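Local coordinates for protein pyruvate kinase (Cryptosporidium parvum, PDB 4DRS) that probably catalyses the last step of glycolysis, the magnesium- and potassium-dependent transfer of phosphate from phosphoenolpyruvate to ADP, giving pyruvate and ATP, at residues Q90-A95 with V104-D109; H219-F224 with Q245-I250; V417-D422 with M520-C525. One frame throughout, in Å; residues are numbered along the deposited sequence.

Contact 1. Residues Q90-A95 with V104-D109. With ACT (acetate ion), chain I.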
ATOM      1  N   GLN A  90     -18.121  48.184  12.865  1.00 43.73           N
ATOM      2  CA  GLN A  90     -17.534  48.825  14.041  1.00 43.50           C
ATOM      3  C   GLN A  90     -17.634  47.921  15.261  1.00 41.96           C
ATOM      4  O   GLN A  90     -16.687  47.800  16.042  1.00 41.36           O
ATOM      5  CB  GLN A  90     -18.243  50.141  14.337  1.00 45.80           C
ATOM      6  CG  GLN A  90     -17.938  51.258  13.358  1.00 48.24           C
ATOM      7  CD  GLN A  90     -18.632  52.549  13.741  1.00 50.82           C
ATOM      8  OE1 GLN A  90     -19.851  52.584  13.939  1.00 52.97           O
ATOM      9  NE2 GLN A  90     -17.858  53.622  13.843  1.00 51.68           N
ATOM     10  N   ASN A  91     -18.793  47.290  15.406  1.00 41.04           N
ATOM     11  CA  ASN A  91     -19.047  46.358  16.486  1.00 40.22           C
ATOM     12  C   ASN A  91     -18.144  45.129  16.431  1.00 39.29           C
ATOM     13  O   ASN A  91     -17.617  44.713  17.463  1.00 38.58           O
ATOM     14  CB  ASN A  91     -20.523  45.966  16.505  1.00 40.71           C
ATOM     15  CG  ASN A  91     -21.420  47.101  16.973  1.00 41.71           C
ATOM     16  OD1 ASN A  91     -20.943  48.183  17.324  1.00 41.75           O
ATOM     17  ND2 ASN A  91     -22.726  46.860  16.979  1.00 41.39           N
ATOM     18  N   ILE A  92     -17.955  44.569  15.232  1.00 38.33           N
ATOM     19  CA  ILE A  92     -17.046  43.432  15.038  1.00 37.75           C
ATOM     20  C   ILE A  92     -15.633  43.797  15.497  1.00 37.85           C
ATOM     21  O   ILE A  92     -15.012  43.058  16.263  1.00 37.09           O
ATOM     22  CB  ILE A  92     -17.020  42.933  13.567  1.00 36.95           C
ATOM     23  CG1 ILE A  92     -18.379  42.345  13.166  1.00 36.67           C
ATOM     24  CG2 ILE A  92     -15.924  41.887  13.370  1.00 35.72           C
ATOM     25  CD1 ILE A  92     -18.593  42.223  11.669  1.00 35.74           C
ATOM     26  N   ARG A  93     -15.151  44.953  15.045  1.00 38.93           N
ATOM     27  CA  ARG A  93     -13.803  45.418  15.373  1.00 40.88           C
ATOM     28  C   ARG A  93     -13.617  45.779  16.848  1.00 41.73           C
ATOM     29  O   ARG A  93     -12.564  45.502  17.423  1.00 42.69           O
ATOM     30  CB  ARG A  93     -13.377  46.561  14.446  1.00 40.60           C
ATOM     31  CG  ARG A  93     -12.949  46.036  13.081  1.00 41.32           C
ATOM     32  CD  ARG A  93     -12.669  47.122  12.061  1.00 41.10           C
ATOM     33  NE  ARG A  93     -12.247  46.513  10.804  1.00 41.22           N
ATOM     34  CZ  ARG A  93     -12.207  47.129   9.626  1.00 41.39           C
ATOM     35  NH1 ARG A  93     -12.573  48.398   9.505  1.00 42.84           N
ATOM     36  NH2 ARG A  93     -11.799  46.464   8.559  1.00 41.25           N
ATOM     37  N   GLU A  94     -14.643  46.375  17.452  1.00 42.68           N
ATOM     38  CA  GLU A  94     -14.628  46.665  18.883  1.00 44.09           C
ATOM     39  C   GLU A  94     -14.596  45.359  19.681  1.00 43.49           C
ATOM     40  O   GLU A  94     -13.821  45.225  20.634  1.00 44.45           O
ATOM     41  CB  GLU A  94     -15.842  47.518  19.281  1.00 45.59           C
ATOM     42  CG  GLU A  94     -15.863  47.920  20.751  1.00 48.41           C
ATOM     43  CD  GLU A  94     -17.000  48.870  21.109  1.00 50.56           C
ATOM     44  OE1 GLU A  94     -17.563  49.527  20.199  1.00 51.60           O
ATOM     45  OE2 GLU A  94     -17.329  48.962  22.314  1.00 50.77           O
ATOM     46  N   ALA A  95     -15.425  44.399  19.273  1.00 41.65           N
ATOM     47  CA  ALA A  95     -15.458  43.087  19.904  1.00 41.77           C
ATOM     48  C   ALA A  95     -14.120  42.368  19.765  1.00 41.88           C
ATOM     49  O   ALA A  95     -13.672  41.705  20.703  1.00 42.29           O
ATOM     50  CB  ALA A  95     -16.580  42.240  19.327  1.00 41.06           C
ATOM     51  N   VAL A 104      -9.913  37.980  14.128  1.00 39.10           N
ATOM     52  CA  VAL A 104     -11.194  37.825  13.438  1.00 37.45           C
ATOM     53  C   VAL A 104     -11.097  38.399  12.027  1.00 37.14           C
ATOM     54  O   VAL A 104     -10.749  39.567  11.850  1.00 37.44           O
ATOM     55  CB  VAL A 104     -12.352  38.503  14.210  1.00 36.79           C
ATOM     56  CG1 VAL A 104     -13.679  38.323  13.483  1.00 35.69           C
ATOM     57  CG2 VAL A 104     -12.452  37.958  15.629  1.00 36.69           C
ATOM     58  N   GLY A 105     -11.399  37.573  11.028  1.00 36.23           N
ATOM     59  CA  GLY A 105     -11.480  38.045   9.651  1.00 35.67           C
ATOM     60  C   GLY A 105     -12.879  38.553   9.358  1.00 35.76           C
ATOM     61  O   GLY A 105     -13.850  38.117   9.989  1.00 35.92           O
ATOM     62  N   ILE A 106     -12.989  39.478   8.408  1.00 35.36           N
ATOM     63  CA  ILE A 106     -14.294  40.017   8.018  1.00 34.72           C
ATOM     64  C   ILE A 106     -14.555  39.791   6.530  1.00 34.93           C
ATOM     65  O   ILE A 106     -13.720  40.124   5.687  1.00 34.78           O
ATOM     66  CB  ILE A 106     -14.461  41.507   8.401  1.00 34.07           C
ATOM     67  CG1 ILE A 106     -14.107  41.714   9.878  1.00 34.15           C
ATOM     68  CG2 ILE A 106     -15.892  41.965   8.149  1.00 33.40           C
ATOM     69  CD1 ILE A 106     -14.030  43.159  10.319  1.00 34.15           C
ATOM     70  N   MET A 107     -15.725  39.216   6.238  1.00 34.65           N
ATOM     71  CA  MET A 107     -16.122  38.799   4.896  1.00 34.46           C
ATOM     72  C   MET A 107     -17.353  39.576   4.414  1.00 34.67           C
ATOM     73  O   MET A 107     -18.374  39.645   5.106  1.00 33.66           O
ATOM     74  CB  MET A 107     -16.422  37.291   4.890  1.00 34.37           C
ATOM     75  CG  MET A 107     -17.128  36.761   3.641  1.00 35.15           C
ATOM     76  SD  MET A 107     -17.560  35.001   3.736  1.00 36.74           S
ATOM     77  CE  MET A 107     -15.975  34.219   3.438  1.00 34.96           C
ATOM     78  N   LEU A 108     -17.241  40.151   3.220  1.00 34.86           N
ATOM     79  CA  LEU A 108     -18.381  40.744   2.543  1.00 35.21           C
ATOM     80  C   LEU A 108     -18.896  39.748   1.499  1.00 35.69           C
ATOM     81  O   LEU A 108     -18.150  39.300   0.624  1.00 34.58           O
ATOM     82  CB  LEU A 108     -17.991  42.087   1.915  1.00 35.25           C
ATOM     83  CG  LEU A 108     -19.037  42.908   1.150  1.00 35.88           C
ATOM     84  CD1 LEU A 108     -18.696  44.390   1.197  1.00 35.81           C
ATOM     85  CD2 LEU A 108     -19.159  42.435  -0.294  1.00 35.64           C
ATOM     86  N   ASP A 109     -20.170  39.391   1.627  1.00 37.09           N
ATOM     87  CA  ASP A 109     -20.831  38.451   0.725  1.00 38.55           C
ATOM     88  C   ASP A 109     -21.741  39.279  -0.171  1.00 39.32           C
ATOM     89  O   ASP A 109     -22.692  39.896   0.316  1.00 39.82           O
ATOM     90  CB  ASP A 109     -21.647  37.433   1.543  1.00 39.09           C
ATOM     91  CG  ASP A 109     -22.204  36.288   0.699  1.00 40.51           C
ATOM     92  OD1 ASP A 109     -22.794  36.527  -0.383  1.00 41.62           O
ATOM     93  OD2 ASP A 109     -22.073  35.127   1.143  1.00 40.99           O
TER
HETATM   94  C   ACT I 607     -13.333  51.712  10.166  1.00 67.35           C
HETATM   95  O   ACT I 607     -14.045  50.836  10.711  1.00 65.56           O
HETATM   96  OXT ACT I 607     -12.748  51.516   9.076  1.00 67.16           O
HETATM   97  CH3 ACT I 607     -13.171  53.042  10.842  1.00 65.80           C
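Ile92 of helix 82-97 and Ile106 of strand 105-109 meet through their side-chain branches, without any hydrogen bond between the two segments. The touching group on the helix is the short branch of Ile92: its first torsion (chi1 -66°) sets CG2 anti to the backbone N, and CG2 lies 3.8 Å from CD1 of Ile106 and 3.9 Å from CG1 of Ile106. Ile106 reaches outward from the strand with the longer branch, CG1 lying beside its own backbone N and chi2 extended (171°), which carries CD1 up to the helix. The same CG2 of Ile92 has a looser neighbour in CG1 of Val104, 4.2 Å away. Next along the helix, Arg93 runs extended from CG to NE and crosses Ile106 at about a right angle, its NE 3.8 Å from CD1 of Ile106, so the aliphatic tip packs obliquely against the start of the guanidinium. The charged end has other partners. NH2 donates to the carbonyl O of Tyr228, while NH1 gives a bent hydrogen bond of 3.1 Å to O of an acetate ion, probably from the crystallisation liquor, at the edge of the guanidinium. Ile92 also rests on Ala73 and Leu75 of strand 72-76, so the contact forms part of the hydrophobic layer between helix and sheet in a beta-alpha-beta unit of the TIM barrel.

Contact 2. Residues H219-F224 with Q245-I250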
ATOM      1  N   HIS A 219     -20.178  48.795  -6.192  1.00 43.57           N
ATOM      2  CA  HIS A 219     -20.225  49.818  -5.161  1.00 43.39           C
ATOM      3  C   HIS A 219     -19.851  49.256  -3.815  1.00 43.46           C
ATOM      4  O   HIS A 219     -19.063  49.860  -3.086  1.00 43.39           O
ATOM      5  CB  HIS A 219     -21.604  50.481  -5.119  1.00 44.74           C
ATOM      6  CG  HIS A 219     -21.816  51.372  -3.912  1.00 45.63           C
ATOM      7  ND1 HIS A 219     -21.322  52.628  -3.840  1.00 46.17           N
ATOM      8  CD2 HIS A 219     -22.479  51.137  -2.705  1.00 45.52           C
ATOM      9  CE1 HIS A 219     -21.658  53.174  -2.654  1.00 46.38           C
ATOM     10  NE2 HIS A 219     -22.365  52.260  -1.960  1.00 46.99           N
ATOM     11  N   ASP A 220     -20.407  48.095  -3.475  1.00 42.55           N
ATOM     12  CA  ASP A 220     -20.096  47.444  -2.206  1.00 41.81           C
ATOM     13  C   ASP A 220     -18.642  46.980  -2.130  1.00 40.60           C
ATOM     14  O   ASP A 220     -18.020  47.056  -1.071  1.00 40.76           O
ATOM     15  CB  ASP A 220     -21.037  46.261  -1.967  1.00 42.73           C
ATOM     16  CG  ASP A 220     -22.483  46.684  -1.811  1.00 44.26           C
ATOM     17  OD1 ASP A 220     -22.740  47.819  -1.351  1.00 45.71           O
ATOM     18  OD2 ASP A 220     -23.369  45.868  -2.142  1.00 44.79           O
ATOM     19  N   ILE A 221     -18.107  46.493  -3.248  1.00 39.15           N
ATOM     20  CA  ILE A 221     -16.727  46.009  -3.292  1.00 38.55           C
ATOM     21  C   ILE A 221     -15.746  47.162  -3.083  1.00 39.43           C
ATOM     22  O   ILE A 221     -14.871  47.090  -2.212  1.00 39.51           O
ATOM     23  CB  ILE A 221     -16.416  45.263  -4.613  1.00 37.59           C
ATOM     24  CG1 ILE A 221     -17.095  43.888  -4.627  1.00 36.68           C
ATOM     25  CG2 ILE A 221     -14.911  45.107  -4.807  1.00 36.80           C
ATOM     26  CD1 ILE A 221     -17.215  43.255  -5.997  1.00 36.52           C
ATOM     27  N   VAL A 222     -15.916  48.225  -3.870  1.00 39.83           N
ATOM     28  CA  VAL A 222     -15.028  49.378  -3.828  1.00 40.20           C
ATOM     29  C   VAL A 222     -15.250  50.209  -2.570  1.00 41.10           C
ATOM     30  O   VAL A 222     -14.299  50.491  -1.840  1.00 42.25           O
ATOM     31  CB  VAL A 222     -15.191  50.274  -5.077  1.00 40.86           C
ATOM     32  CG1 VAL A 222     -14.318  51.520  -4.972  1.00 39.92           C
ATOM     33  CG2 VAL A 222     -14.868  49.497  -6.349  1.00 40.29           C
ATOM     34  N   ASP A 223     -16.503  50.585  -2.315  1.00 41.86           N
ATOM     35  CA  ASP A 223     -16.830  51.564  -1.270  1.00 42.68           C
ATOM     36  C   ASP A 223     -17.099  50.974   0.108  1.00 42.05           C
ATOM     37  O   ASP A 223     -17.427  51.710   1.044  1.00 42.96           O
ATOM     38  CB  ASP A 223     -18.005  52.448  -1.695  1.00 44.49           C
ATOM     39  CG  ASP A 223     -17.620  53.457  -2.754  1.00 46.86           C
ATOM     40  OD1 ASP A 223     -16.512  54.031  -2.657  1.00 48.30           O
ATOM     41  OD2 ASP A 223     -18.426  53.679  -3.685  1.00 48.54           O
ATOM     42  N   PHE A 224     -16.973  49.659   0.241  1.00 40.30           N
ATOM     43  CA  PHE A 224     -17.068  49.045   1.559  1.00 39.22           C
ATOM     44  C   PHE A 224     -15.897  48.101   1.844  1.00 38.33           C
ATOM     45  O   PHE A 224     -15.104  48.361   2.749  1.00 38.04           O
ATOM     46  CB  PHE A 224     -18.419  48.355   1.759  1.00 38.52           C
ATOM     47  CG  PHE A 224     -18.789  48.173   3.198  1.00 38.93           C
ATOM     48  CD1 PHE A 224     -19.662  49.062   3.821  1.00 39.44           C
ATOM     49  CD2 PHE A 224     -18.254  47.125   3.944  1.00 38.33           C
ATOM     50  CE1 PHE A 224     -20.001  48.902   5.157  1.00 39.84           C
ATOM     51  CE2 PHE A 224     -18.592  46.961   5.280  1.00 38.82           C
ATOM     52  CZ  PHE A 224     -19.469  47.849   5.887  1.00 39.26           C
ATOM     53  N   GLN A 245     -12.099  37.257 -12.787  1.00 44.91           N
ATOM     54  CA  GLN A 245     -11.186  38.228 -13.403  1.00 46.82           C
ATOM     55  C   GLN A 245     -11.721  39.658 -13.433  1.00 44.98           C
ATOM     56  O   GLN A 245     -10.946  40.607 -13.324  1.00 44.24           O
ATOM     57  CB  GLN A 245     -10.760  37.776 -14.805  1.00 51.34           C
ATOM     58  CG  GLN A 245      -9.552  36.846 -14.795  1.00 56.37           C
ATOM     59  CD  GLN A 245      -9.242  36.252 -16.162  1.00 61.28           C
ATOM     60  OE1 GLN A 245     -10.111  35.661 -16.812  1.00 63.81           O
ATOM     61  NE2 GLN A 245      -7.989  36.390 -16.597  1.00 62.90           N
ATOM     62  N   LEU A 246     -13.037  39.811 -13.569  1.00 43.55           N
ATOM     63  CA  LEU A 246     -13.665  41.122 -13.437  1.00 43.18           C
ATOM     64  C   LEU A 246     -13.424  41.688 -12.034  1.00 42.84           C
ATOM     65  O   LEU A 246     -13.073  42.862 -11.882  1.00 44.01           O
ATOM     66  CB  LEU A 246     -15.164  41.065 -13.760  1.00 43.55           C
ATOM     67  CG  LEU A 246     -16.001  42.345 -13.576  1.00 45.11           C
ATOM     68  CD1 LEU A 246     -15.440  43.537 -14.348  1.00 45.54           C
ATOM     69  CD2 LEU A 246     -17.458  42.107 -13.955  1.00 44.74           C
ATOM     70  N   CYS A 247     -13.590  40.848 -11.016  1.00 41.30           N
ATOM     71  CA  CYS A 247     -13.358  41.262  -9.638  1.00 40.08           C
ATOM     72  C   CYS A 247     -11.886  41.611  -9.377  1.00 40.00           C
ATOM     73  O   CYS A 247     -11.592  42.567  -8.656  1.00 38.84           O
ATOM     74  CB  CYS A 247     -13.846  40.187  -8.665  1.00 39.63           C
ATOM     75  SG  CYS A 247     -13.903  40.741  -6.949  1.00 40.18           S
ATOM     76  N   ARG A 248     -10.973  40.838  -9.966  1.00 40.00           N
ATOM     77  CA  ARG A 248      -9.538  41.136  -9.900  1.00 40.95           C
ATOM     78  C   ARG A 248      -9.245  42.515 -10.480  1.00 42.12           C
ATOM     79  O   ARG A 248      -8.494  43.301  -9.894  1.00 42.91           O
ATOM     80  CB  ARG A 248      -8.716  40.094 -10.675  1.00 40.55           C
ATOM     81  CG  ARG A 248      -8.738  38.684 -10.111  1.00 40.06           C
ATOM     82  CD  ARG A 248      -7.748  38.471  -8.974  1.00 38.84           C
ATOM     83  NE  ARG A 248      -7.774  37.070  -8.563  1.00 38.95           N
ATOM     84  CZ  ARG A 248      -7.575  36.625  -7.325  1.00 38.38           C
ATOM     85  NH1 ARG A 248      -7.321  37.469  -6.327  1.00 37.56           N
ATOM     86  NH2 ARG A 248      -7.638  35.322  -7.086  1.00 37.76           N
ATOM     87  N   GLN A 249      -9.842  42.789 -11.640  1.00 43.18           N
ATOM     88  CA  GLN A 249      -9.655  44.049 -12.344  1.00 44.87           C
ATOM     89  C   GLN A 249     -10.165  45.220 -11.509  1.00 43.37           C
ATOM     90  O   GLN A 249      -9.473  46.226 -11.364  1.00 43.00           O
ATOM     91  CB  GLN A 249     -10.342  44.012 -13.712  1.00 47.97           C
ATOM     92  CG  GLN A 249     -10.005  45.201 -14.596  1.00 52.35           C
ATOM     93  CD  GLN A 249     -10.782  45.217 -15.900  1.00 56.71           C
ATOM     94  OE1 GLN A 249     -11.974  44.880 -15.940  1.00 59.17           O
ATOM     95  NE2 GLN A 249     -10.109  45.624 -16.977  1.00 59.30           N
ATOM     96  N   ILE A 250     -11.365  45.073 -10.948  1.00 41.91           N
ATOM     97  CA  ILE A 250     -11.929  46.086 -10.062  1.00 41.25           C
ATOM     98  C   ILE A 250     -10.971  46.396  -8.906  1.00 41.39           C
ATOM     99  O   ILE A 250     -10.699  47.563  -8.619  1.00 43.29           O
ATOM    100  CB  ILE A 250     -13.330  45.685  -9.541  1.00 40.44           C
ATOM    101  CG1 ILE A 250     -14.351  45.686 -10.686  1.00 40.34           C
ATOM    102  CG2 ILE A 250     -13.790  46.626  -8.436  1.00 39.67           C
ATOM    103  CD1 ILE A 250     -15.647  44.963 -10.370  1.00 40.08           C
TER
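The first torsions of Ile221 (chi1 -73°) and Ile250 (chi1 -68°) both place CG2 anti to the backbone N, and these two short branches face each other between helices 215-226 and 241-252, with CG2 of Ile221 4.1 Å from CG2 of Ile250. Val222 adds the closer touch: its CG2 lies beside its own backbone N and comes within 3.7 Å of the same CG2 of Ile250. A single methyl of Ile250 therefore meets two consecutive residues of the other helix, and its side chain crosses each of theirs at about a right angle. The longer branch of Ile221 leads to a second, looser point, where CD1 stands 4.3 Å from SG of Cys247. Between the short segments the axes approach to 11.2 Å and run at 29° to each other, a wide spacing bridged by branched side chains. Ile221 continues onto Ile233 and Cys247 onto Leu235, both on barrel strand 232-235, while Val222 also touches Asn254 and Gln256 in loops. No hydrogen bond or salt bridge spans the two segments, so between 219-224 and 245-250 the two neighbouring outer helices of the barrel meet through apolar, van der Waals contact.

Contact 3. Residues V417-D422 with M520-C525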
ATOM      1  N   VAL A 417       5.764  19.002   7.855  1.00 41.06           N
ATOM      2  CA  VAL A 417       4.707  18.074   8.254  1.00 41.43           C
ATOM      3  C   VAL A 417       5.261  16.669   8.508  1.00 42.87           C
ATOM      4  O   VAL A 417       4.860  16.011   9.473  1.00 43.18           O
ATOM      5  CB  VAL A 417       3.556  18.028   7.226  1.00 40.56           C
ATOM      6  CG1 VAL A 417       2.524  16.972   7.608  1.00 40.04           C
ATOM      7  CG2 VAL A 417       2.888  19.393   7.114  1.00 40.38           C
ATOM      8  N   GLU A 418       6.179  16.219   7.652  1.00 43.57           N
ATOM      9  CA  GLU A 418       6.813  14.913   7.836  1.00 46.16           C
ATOM     10  C   GLU A 418       7.678  14.896   9.103  1.00 45.82           C
ATOM     11  O   GLU A 418       7.617  13.943   9.886  1.00 45.25           O
ATOM     12  CB  GLU A 418       7.642  14.510   6.611  1.00 48.39           C
ATOM     13  CG  GLU A 418       7.982  13.025   6.567  1.00 52.39           C
ATOM     14  CD  GLU A 418       9.278  12.726   5.831  1.00 56.66           C
ATOM     15  OE1 GLU A 418      10.265  13.476   6.019  1.00 59.61           O
ATOM     16  OE2 GLU A 418       9.319  11.728   5.071  1.00 57.86           O
ATOM     17  N   SER A 419       8.465  15.957   9.295  1.00 40.70           N
ATOM     18  CA  SER A 419       9.308  16.115  10.483  1.00 41.39           C
ATOM     19  C   SER A 419       8.511  16.113  11.780  1.00 41.07           C
ATOM     20  O   SER A 419       8.907  15.466  12.751  1.00 40.69           O
ATOM     21  CB  SER A 419      10.133  17.402  10.403  1.00 42.14           C
ATOM     22  OG  SER A 419      11.452  17.120   9.976  1.00 45.87           O
ATOM     23  N   ALA A 420       7.392  16.838  11.786  1.00 40.44           N
ATOM     24  CA  ALA A 420       6.534  16.936  12.961  1.00 40.69           C
ATOM     25  C   ALA A 420       6.026  15.558  13.358  1.00 41.39           C
ATOM     26  O   ALA A 420       5.945  15.235  14.542  1.00 41.03           O
ATOM     27  CB  ALA A 420       5.374  17.882  12.699  1.00 39.15           C
ATOM     28  N   HIS A 421       5.706  14.751  12.351  1.00 42.32           N
ATOM     29  CA  HIS A 421       5.249  13.388  12.558  1.00 44.33           C
ATOM     30  C   HIS A 421       6.347  12.508  13.090  1.00 45.04           C
ATOM     31  O   HIS A 421       6.142  11.763  14.047  1.00 46.21           O
ATOM     32  CB  HIS A 421       4.683  12.826  11.260  1.00 44.64           C
ATOM     33  CG  HIS A 421       4.283  11.379  11.352  1.00 46.61           C
ATOM     34  ND1 HIS A 421       3.161  10.977  11.979  1.00 48.30           N
ATOM     35  CD2 HIS A 421       4.904  10.225  10.873  1.00 47.31           C
ATOM     36  CE1 HIS A 421       3.065   9.634  11.905  1.00 49.01           C
ATOM     37  NE2 HIS A 421       4.133   9.176  11.226  1.00 48.01           N
ATOM     38  N   ASP A 422       7.527  12.605  12.483  1.00 45.18           N
ATOM     39  CA  ASP A 422       8.660  11.750  12.832  1.00 46.08           C
ATOM     40  C   ASP A 422       9.204  11.967  14.248  1.00 45.72           C
ATOM     41  O   ASP A 422       9.687  11.023  14.866  1.00 45.76           O
ATOM     42  CB  ASP A 422       9.784  11.895  11.800  1.00 47.11           C
ATOM     43  CG  ASP A 422       9.468  11.199  10.484  1.00 49.46           C
ATOM     44  OD1 ASP A 422       8.663  10.239  10.482  1.00 50.19           O
ATOM     45  OD2 ASP A 422      10.030  11.613   9.444  1.00 50.63           O
ATOM     46  N   MET A 520      13.922  25.201   7.434  1.00 55.23           N
ATOM     47  CA  MET A 520      13.194  24.417   8.428  1.00 53.14           C
ATOM     48  C   MET A 520      14.134  23.969   9.548  1.00 51.83           C
ATOM     49  O   MET A 520      15.242  23.503   9.282  1.00 51.81           O
ATOM     50  CB  MET A 520      12.561  23.193   7.764  1.00 52.96           C
ATOM     51  CG  MET A 520      11.508  22.495   8.603  1.00 54.12           C
ATOM     52  SD  MET A 520      11.533  20.702   8.411  1.00 58.08           S
ATOM     53  CE  MET A 520      12.799  20.257   9.590  1.00 55.69           C
ATOM     54  N   LYS A 521      13.695  24.123  10.793  1.00 50.07           N
ATOM     55  CA  LYS A 521      14.424  23.572  11.936  1.00 51.63           C
ATOM     56  C   LYS A 521      13.498  22.941  12.970  1.00 50.14           C
ATOM     57  O   LYS A 521      12.297  23.222  12.998  1.00 49.25           O
ATOM     58  CB  LYS A 521      15.360  24.607  12.588  1.00 53.97           C
ATOM     59  CG  LYS A 521      14.687  25.854  13.141  1.00 56.36           C
ATOM     60  CD  LYS A 521      15.580  26.575  14.147  1.00 59.65           C
ATOM     61  CE  LYS A 521      16.696  27.372  13.484  1.00 63.35           C
ATOM     62  NZ  LYS A 521      16.190  28.570  12.749  1.00 65.65           N
ATOM     63  N   ILE A 522      14.059  22.074  13.804  1.00 49.79           N
ATOM     64  CA  ILE A 522      13.309  21.473  14.899  1.00 49.77           C
ATOM     65  C   ILE A 522      13.871  21.972  16.223  1.00 51.55           C
ATOM     66  O   ILE A 522      15.043  21.755  16.528  1.00 53.36           O
ATOM     67  CB  ILE A 522      13.333  19.930  14.848  1.00 48.29           C
ATOM     68  CG1 ILE A 522      13.011  19.438  13.431  1.00 46.80           C
ATOM     69  CG2 ILE A 522      12.365  19.351  15.873  1.00 47.54           C
ATOM     70  CD1 ILE A 522      12.929  17.934  13.285  1.00 46.26           C
ATOM     71  N   VAL A 523      13.027  22.649  16.995  1.00 52.86           N
ATOM     72  CA  VAL A 523      13.425  23.211  18.287  1.00 55.35           C
ATOM     73  C   VAL A 523      12.702  22.518  19.441  1.00 57.48           C
ATOM     74  O   VAL A 523      11.676  21.860  19.238  1.00 57.69           O
ATOM     75  CB  VAL A 523      13.179  24.740  18.354  1.00 55.55           C
ATOM     76  CG1 VAL A 523      14.125  25.476  17.417  1.00 55.61           C
ATOM     77  CG2 VAL A 523      11.728  25.082  18.029  1.00 55.16           C
ATOM     78  N   ARG A 524      13.243  22.666  20.648  1.00 60.34           N
ATOM     79  CA  ARG A 524      12.614  22.126  21.848  1.00 63.09           C
ATOM     80  C   ARG A 524      12.056  23.262  22.702  1.00 64.65           C
ATOM     81  O   ARG A 524      12.724  24.279  22.917  1.00 65.67           O
ATOM     82  CB  ARG A 524      13.609  21.282  22.649  1.00 65.30           C
ATOM     83  CG  ARG A 524      12.972  20.410  23.721  1.00 66.72           C
ATOM     84  CD  ARG A 524      14.023  19.783  24.619  1.00 69.08           C
ATOM     85  NE  ARG A 524      14.692  18.656  23.971  1.00 69.61           N
ATOM     86  CZ  ARG A 524      14.332  17.383  24.116  1.00 69.31           C
ATOM     87  NH1 ARG A 524      13.306  17.058  24.895  1.00 69.57           N
ATOM     88  NH2 ARG A 524      15.003  16.431  23.481  1.00 67.77           N
ATOM     89  N   CYS A 525      10.824  23.085  23.175  1.00 65.31           N
ATOM     90  CA  CYS A 525      10.152  24.084  24.000  1.00 66.70           C
ATOM     91  C   CYS A 525      10.796  24.205  25.385  1.00 68.94           C
ATOM     92  O   CYS A 525      10.812  23.233  26.145  1.00 69.21           O
ATOM     93  CB  CYS A 525       8.669  23.750  24.136  1.00 65.58           C
ATOM     94  SG  CYS A 525       7.784  24.818  25.290  1.00 67.81           S
TER
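Ser419, on helix 408-422, points its side chain at strand 519-524, outermost of its sheet within this chain, and meets two residues there, Met520 and Ile522. This is the close part of the contact. The hydroxyl OG lies 3.4 Å from CE of Met520 and 3.7 Å from CD1 of Ile522, so two methyl groups converge on one small polar side chain; CB of Ser419 adds a looser apolar touch, 4.0 Å from CE of Met520. Met520 reaches this point by a folded chain: CG leaves anti to the backbone N (chi1 -166°), and bends at chi2 and chi3 (85°) bring CE round to the serine. Ile522 comes by a straighter path, its CG1 branch extended through chi2 (-177°) toward the helix. Neither residue offers OG a polar partner, and the hydroxyl is instead hydrogen-bonded to OG of Ser415 of the second subunit, which satisfies a buried polar atom among methyls. Ile504 of strand 502-506 touches both Ser419 and Ile522, and Ile412 of the second subunit packs on Met520 and Ile522. The other side is looser. Lys521 points away from the helix and is partly exposed, and farther along Arg524 is exposed on the strand, as is His421 on the helix; none of them touches the opposite segment. The segments bury 107 Å² between them, and the second subunit adds further contacts: Met520 and Lys521 pair antiparallel with a strand of that subunit, carrying the sheet across the interface. The contact thus belongs to a helix-on-sheet layer of the C-terminal alpha/beta domain, at a subunit interface of the pyruvate kinase tetramer.

Contacts 1 and 2 are neighbours in the TIM barrel, their centres 19 Å apart, and they touch directly: CD1 of Leu108 lies 3.6 Å from O of Asp220 and 3.9 Å from CD2 of Phe224. Through Leu108, strand 105-109 thus also packs on helix 215-226. Contact 1 is the nearer to the nucleotide site, the side chain of Ile106 being about 7 Å from that of Arg74, an ADP-binding residue that also forms a salt bridge with Asp109; no ADP is bound here. Contact 3 stands apart in the alpha/beta domain, its nearest atoms about 23 Å from contact 1 and about 24 Å from contact 2, and of the three it alone meets another subunit.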